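Side-chain contacts in biotin protein ligase-like protein of unknown function (Silicibacter sp., PDB 3BFM), which is of unknown function but probably resembles the biotin and lipoate protein ligases, and forms a two-subunit assembly: residues L160-W163 against A164-C167; T144-A148 against E149-D153; C167-W170 against I171-D175. All blocks are in the same frame, centred on the assembly; numbering follows the deposited sequence. Where two conformers were deposited one is given.

Interaction 1. Residues L160-W163 against A164-C167; sequences LESW and ARHC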
# COMPACT_ATOMS: atom_id res chain seq x y z
N LEU A 160 10.02 9.08 -11.21
CA LEU A 160 8.69 8.93 -10.64
C LEU A 160 8.49 7.64 -9.88
O LEU A 160 8.02 7.65 -8.75
CB LEU A 160 7.65 9.09 -11.74
CG LEU A 160 6.19 8.87 -11.36
CD1 LEU A 160 5.74 9.85 -10.25
CD2 LEU A 160 5.35 9.05 -12.64
N GLU A 161 8.85 6.51 -10.51
CA GLU A 161 8.76 5.21 -9.87
C GLU A 161 9.58 5.17 -8.60
O GLU A 161 9.14 4.65 -7.58
CB GLU A 161 9.32 4.13 -10.81
CG GLU A 161 8.43 3.87 -11.98
CD GLU A 161 9.07 2.95 -13.03
OE1 GLU A 161 10.31 2.74 -12.99
OE2 GLU A 161 8.31 2.41 -13.86
N SER A 162 10.78 5.74 -8.69
CA SER A 162 11.70 5.73 -7.56
C SER A 162 11.21 6.61 -6.42
O SER A 162 11.36 6.26 -5.25
CB SER A 162 13.08 6.16 -8.03
OG SER A 162 14.02 5.88 -7.03
N TRP A 163 10.62 7.75 -6.75
CA TRP A 163 10.08 8.64 -5.72
C TRP A 163 9.01 7.85 -4.94
O TRP A 163 9.02 7.75 -3.70
CB TRP A 163 9.53 9.91 -6.32
CG TRP A 163 8.97 10.86 -5.29
CD1 TRP A 163 9.63 11.38 -4.19
CD2 TRP A 163 7.67 11.45 -5.29
NE1 TRP A 163 8.81 12.23 -3.53
CE2 TRP A 163 7.60 12.30 -4.17
CE3 TRP A 163 6.56 11.32 -6.12
CZ2 TRP A 163 6.44 13.01 -3.84
CZ3 TRP A 163 5.39 12.02 -5.80
CH2 TRP A 163 5.35 12.87 -4.68
N ALA A 164 8.07 7.28 -5.69
CA ALA A 164 7.00 6.50 -5.06
C ALA A 164 7.54 5.42 -4.12
O ALA A 164 7.06 5.29 -2.97
CB ALA A 164 6.05 5.92 -6.10
N ARG A 165 8.51 4.65 -4.59
CA ARG A 165 9.10 3.58 -3.80
C ARG A 165 9.81 4.10 -2.57
O ARG A 165 9.60 3.58 -1.45
CB ARG A 165 10.12 2.76 -4.60
CG ARG A 165 9.55 1.61 -5.35
CD ARG A 165 10.64 0.62 -5.75
NE ARG A 165 11.83 1.27 -6.33
CZ ARG A 165 11.94 1.71 -7.59
NH1 ARG A 165 10.93 1.61 -8.46
NH2 ARG A 165 13.08 2.27 -7.98
N HIS A 166 10.64 5.13 -2.71
CA HIS A 166 11.30 5.64 -1.52
C HIS A 166 10.37 6.37 -0.54
O HIS A 166 10.54 6.26 0.67
CB HIS A 166 12.47 6.56 -1.91
CG HIS A 166 13.67 5.84 -2.39
ND1 HIS A 166 13.90 5.59 -3.71
CD2 HIS A 166 14.71 5.31 -1.71
CE1 HIS A 166 15.04 4.92 -3.84
NE2 HIS A 166 15.55 4.74 -2.64
N CYS A 167 9.36 7.10 -1.03
CA CYS A 167 8.33 7.64 -0.14
C CYS A 167 7.65 6.54 0.66
O CYS A 167 7.44 6.66 1.86
CB CYS A 167 7.29 8.43 -0.92
SG CYS A 167 7.93 9.98 -1.50
O HOH W 1 13.10 3.65 -11.12
O HOH W 2 7.83 1.96 -8.18
O HOH W 3 15.45 3.75 -6.94

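Interaction 2. Residues T144-A148 against E149-D153; sequences TALYA and EGCAD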
# COMPACT_ATOMS: atom_id res chain seq x y z
N THR A 144 16.69 26.84 -11.98
CA THR A 144 17.31 25.87 -12.88
C THR A 144 16.27 24.80 -13.20
O THR A 144 15.09 24.96 -12.92
CB THR A 144 18.58 25.25 -12.26
OG1 THR A 144 19.31 24.51 -13.25
CG2 THR A 144 18.24 24.33 -11.09
N ALA A 145 16.73 23.72 -13.81
CA ALA A 145 15.88 22.60 -14.17
C ALA A 145 16.78 21.38 -14.11
O ALA A 145 17.99 21.48 -14.26
CB ALA A 145 15.29 22.76 -15.56
N LEU A 146 16.17 20.22 -13.89
CA LEU A 146 16.90 19.00 -13.63
C LEU A 146 17.95 18.67 -14.69
O LEU A 146 19.08 18.33 -14.35
CB LEU A 146 15.96 17.80 -13.54
CG LEU A 146 16.58 16.54 -12.90
CD1 LEU A 146 16.84 16.73 -11.43
CD2 LEU A 146 15.61 15.39 -13.16
N TYR A 147 17.56 18.77 -15.96
CA TYR A 147 18.45 18.36 -17.04
C TYR A 147 19.48 19.44 -17.32
O TYR A 147 20.45 19.20 -18.06
CB TYR A 147 17.65 17.98 -18.30
CG TYR A 147 16.81 16.75 -18.13
CD1 TYR A 147 17.20 15.72 -17.28
CD2 TYR A 147 15.65 16.57 -18.86
CE1 TYR A 147 16.42 14.61 -17.12
CE2 TYR A 147 14.86 15.45 -18.71
CZ TYR A 147 15.25 14.46 -17.86
OH TYR A 147 14.45 13.33 -17.72
N ALA A 148 19.29 20.61 -16.74
CA ALA A 148 20.31 21.65 -16.77
C ALA A 148 21.41 21.38 -15.74
O ALA A 148 22.48 21.97 -15.83
CB ALA A 148 19.67 23.05 -16.54
N GLU A 149 21.16 20.48 -14.79
CA GLU A 149 22.05 20.29 -13.62
C GLU A 149 22.80 18.98 -13.61
O GLU A 149 23.16 18.48 -12.54
CB GLU A 149 21.23 20.40 -12.33
CG GLU A 149 20.70 21.79 -12.08
CD GLU A 149 21.83 22.81 -11.93
OE1 GLU A 149 22.93 22.42 -11.48
OE2 GLU A 149 21.60 23.99 -12.27
N GLY A 150 23.04 18.41 -14.79
CA GLY A 150 23.82 17.20 -14.92
C GLY A 150 23.09 15.88 -14.82
O GLY A 150 23.74 14.84 -14.67
N CYS A 151 21.76 15.90 -14.93
CA CYS A 151 20.94 14.70 -14.71
C CYS A 151 20.29 14.21 -15.99
O CYS A 151 19.23 13.59 -15.96
CB CYS A 151 19.85 14.97 -13.68
SG CYS A 151 20.49 15.44 -12.08
N ALA A 152 20.94 14.49 -17.12
CA ALA A 152 20.39 14.11 -18.42
C ALA A 152 20.18 12.59 -18.57
O ALA A 152 19.32 12.17 -19.34
CB ALA A 152 21.27 14.68 -19.55
N ASP A 153 20.92 11.77 -17.83
CA ASP A 153 20.70 10.32 -17.90
C ASP A 153 19.60 9.82 -16.95
O ASP A 153 19.41 8.62 -16.81
CB ASP A 153 22.00 9.58 -17.60

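Interaction 3. Residues C167-W170 against I171-D175; sequences CLHW and INRWD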
# COMPACT_ATOMS: atom_id res chain seq x y z
N CYS A 167 9.36 7.10 -1.03
CA CYS A 167 8.33 7.64 -0.14
C CYS A 167 7.65 6.54 0.66
O CYS A 167 7.44 6.66 1.86
CB CYS A 167 7.29 8.43 -0.92
SG CYS A 167 7.93 9.98 -1.50
N LEU A 168 7.27 5.45 0.01
CA LEU A 168 6.62 4.38 0.73
C LEU A 168 7.55 3.80 1.79
O LEU A 168 7.11 3.54 2.88
CB LEU A 168 6.20 3.28 -0.23
CG LEU A 168 5.52 2.03 0.34
CD1 LEU A 168 4.18 2.37 0.93
CD2 LEU A 168 5.40 0.98 -0.82
N HIS A 169 8.83 3.63 1.49
CA HIS A 169 9.76 3.12 2.51
C HIS A 169 9.72 3.98 3.80
O HIS A 169 9.52 3.45 4.91
CB HIS A 169 11.17 3.04 1.91
CG HIS A 169 12.23 2.76 2.92
ND1 HIS A 169 12.52 1.49 3.36
CD2 HIS A 169 13.06 3.60 3.59
CE1 HIS A 169 13.49 1.55 4.26
NE2 HIS A 169 13.84 2.82 4.41
N TRP A 170 9.82 5.29 3.63
CA TRP A 170 9.89 6.23 4.78
C TRP A 170 8.51 6.39 5.47
O TRP A 170 8.40 6.58 6.69
CB TRP A 170 10.51 7.56 4.35
CG TRP A 170 11.96 7.45 4.14
CD1 TRP A 170 12.63 7.49 2.96
CD2 TRP A 170 12.94 7.23 5.15
NE1 TRP A 170 13.97 7.34 3.17
CE2 TRP A 170 14.19 7.17 4.51
CE3 TRP A 170 12.89 7.10 6.54
CZ2 TRP A 170 15.39 6.96 5.22
CZ3 TRP A 170 14.07 6.90 7.24
CH2 TRP A 170 15.30 6.83 6.57
N ILE A 171 7.43 6.29 4.69
CA ILE A 171 6.10 6.42 5.28
C ILE A 171 5.91 5.20 6.14
O ILE A 171 5.42 5.32 7.25
CB ILE A 171 4.97 6.46 4.21
CG1 ILE A 171 5.00 7.80 3.46
CG2 ILE A 171 3.61 6.23 4.88
CD1 ILE A 171 4.19 7.80 2.09
N ASN A 172 6.34 4.03 5.66
CA ASN A 172 6.20 2.82 6.50
C ASN A 172 7.04 2.93 7.79
O ASN A 172 6.58 2.58 8.87
CB ASN A 172 6.52 1.52 5.73
CG ASN A 172 5.44 1.15 4.72
OD1 ASN A 172 4.27 1.42 4.95
ND2 ASN A 172 5.82 0.52 3.62
N ARG A 173 8.23 3.50 7.71
CA ARG A 173 9.05 3.66 8.90
C ARG A 173 8.47 4.68 9.86
O ARG A 173 8.54 4.52 11.08
CB ARG A 173 10.47 4.02 8.52
CG ARG A 173 11.12 2.85 7.79
CD ARG A 173 12.49 3.13 7.47
NE ARG A 173 13.33 3.01 8.65
CZ ARG A 173 14.60 3.40 8.70
NH1 ARG A 173 15.17 3.94 7.62
NH2 ARG A 173 15.28 3.25 9.83
N TRP A 174 7.89 5.75 9.32
CA TRP A 174 7.21 6.72 10.13
C TRP A 174 6.07 6.04 10.90
O TRP A 174 5.88 6.25 12.11
CB TRP A 174 6.67 7.83 9.23
CG TRP A 174 5.80 8.81 9.93
CD1 TRP A 174 6.20 9.93 10.62
CD2 TRP A 174 4.37 8.78 10.01
NE1 TRP A 174 5.13 10.59 11.10
CE2 TRP A 174 3.98 9.92 10.74
CE3 TRP A 174 3.39 7.92 9.51
CZ2 TRP A 174 2.65 10.21 11.01
CZ3 TRP A 174 2.06 8.21 9.78
CH2 TRP A 174 1.70 9.35 10.53
N ASP A 175 5.30 5.22 10.21
CA ASP A 175 4.18 4.49 10.81
C ASP A 175 4.64 3.54 11.91
O ASP A 175 3.91 3.31 12.88
CB ASP A 175 3.42 3.70 9.74
CG ASP A 175 2.21 2.97 10.31
OD1 ASP A 175 1.27 3.67 10.73
OD2 ASP A 175 2.20 1.71 10.32

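Interaction 1. Residues L160-W163 against A164-C167
Trp-163 sets CG opposite its own backbone N (chi1 -180°), while Cys-167, one turn later, swings SG beside its N (chi1 -72°), and the two groups meet on one side of the helix. SG lies over one face of the indole, offset toward the rim, 3.5 Å from the centroid of the five-membered ring: a Cys sulfur-aromatic contact. The indole N-H is spent elsewhere, on the carbonyl of Cys-71 in helix 67-82. Around the axis, His-166 turns back on Ser-162. Its ND1 donates to Ser-162 O at 3.0 Å, with that oxygen near the ring plane, and the backbone N of His-166 reaches the same oxygen from the other face at 2.9 Å. Arg-165, the exposed residue here, bends at chi3 and lays one guanidinium face over Ser-162 CA. A water weakly held by Arg-165 NH1 donates to Glu-161 O. Glu-161 itself makes a salt bridge to Arg-158. These are i to i+3 and i to i+4 contacts of a largely buried alpha-helix, its Trp-Cys side turned to strand 48-55 and helix 67-82 of the ligase-like domain.

Interaction 2. Residues T144-A148 against E149-D153
Thr-144 and Glu-149 make the polar side-chain contact of this turn. Thr-144 OG1 donates to Glu-149 OE2 at a short 2.5 Å; OE2 accepts on its anti lone pair, the one away from OE1. In the glutamate, chi1 (-68°) sets CG beside the backbone N, 3.3 Å from Thr-144 OG1, and the bend at chi2 (-61°) brings the carboxylate to the hydroxyl. With OE1 hydrogen-bonded to Asn-100, the carboxylate is held through both oxygens, which limits its rotation. A leucine in place of Glu-149 would probably leave the Thr-144 hydroxyl and the Asn-100 amide without the carboxylate that accepts from both.

Backbone bonds shape the turn itself. Ala-148 N donates to Ala-145 O, and Glu-149 N follows with a bond to Leu-146 O at 3.0 Å, approaching from well above the carbonyl plane. Both span three residues, in keeping with the short 3-10 segment 146-148. Gly-150 then takes a positive phi (89°), where a CB would press against the carbonyl oxygen of Glu-149.

An apolar contact closes the other end: Leu-146 CG packs against Cys-151 CB at 3.7 Å, and CD1 extends toward SG. The aromatic ring of Tyr-147 places its CD1-CE1 edge beside Cys-151 O, CE1 standing 3.2 Å from that oxygen, while its hydroxyl bonds Val-154 O.

The turn belongs to the loop between strand 123-130 and helix 156-175. Tyr-147 meets the ring of Trp-132, just past strand 123-130. Leu-146 rests on Leu-129 and Ile-99, and Thr-144 touches Ala-102 and Cys-104, fastening the loop to strands 96-99, 102-111 and 123-130.

Interaction 3. Residues C167-W170 against I171-D175
Trp-170 and Arg-173 lie side by side on the last turns of alpha-helix 156-175, pointing the same way with indole and guanidinium planes 26° apart. This is the tightly packed part of the contact. Arg-173 NH1 comes within 3.1 Å of Trp-170 CH2, approaching obliquely at the six-membered end of the indole. Both groups are also anchored from outside: Trp-170 NE1 bonds Asn-77 of helix 67-82, and Arg-173 NE makes a salt bridge to Glu-178. The indole thereby sits between helices 67-82 and 179-189, touching Val-70, Val-73 and Ile-182.

His-169 belongs to the more exposed side. Its ring runs alongside Arg-173 with the planes 60° apart, and NE2 meets the aliphatic CD at 3.4 Å; CD thus lies by the imidazole and the guanidinium, through NH1, by the indole. Farther round the helix, Leu-168 CG packs on Asn-172 ND2 at 3.6 Å, while ND2 stands 3.4 Å from Leu-168 O at an angle too poor for a hydrogen bond. This side is bordered by the second subunit, whose Leu-11 packs on Leu-168 and whose Pro-10 packs on Ile-171 and Asn-172. On the same face, Ile-171 has CG1 beside its backbone N (chi1 -72°), which directs that branch back along the helix until CG1 lies 3.1 Å from Cys-167 O, the same oxygen that accepts the backbone N-H of Ile-171 at 2.9 Å.

Overall arrangement
Interaction 2 comes first along the chain, in the loop after strand 123-130; interactions 1 and 3 then follow one another on helix 156-175, sharing Cys-167. Their centres are 11 Å apart, whereas interaction 2 lies 19 Å from interaction 1 and 28 Å from interaction 3, centre to centre, and touches neither. The loop and helix continue the chain from strand 123-130 in the middle of the seven-stranded mixed sheet. Interaction 2 fixes the loop against that sheet. Interaction 1 is the buried part of the helix, between strand 48-55 and helix 67-82; interaction 3 carries it on along helix 67-82 to helix 179-189 and to the second subunit.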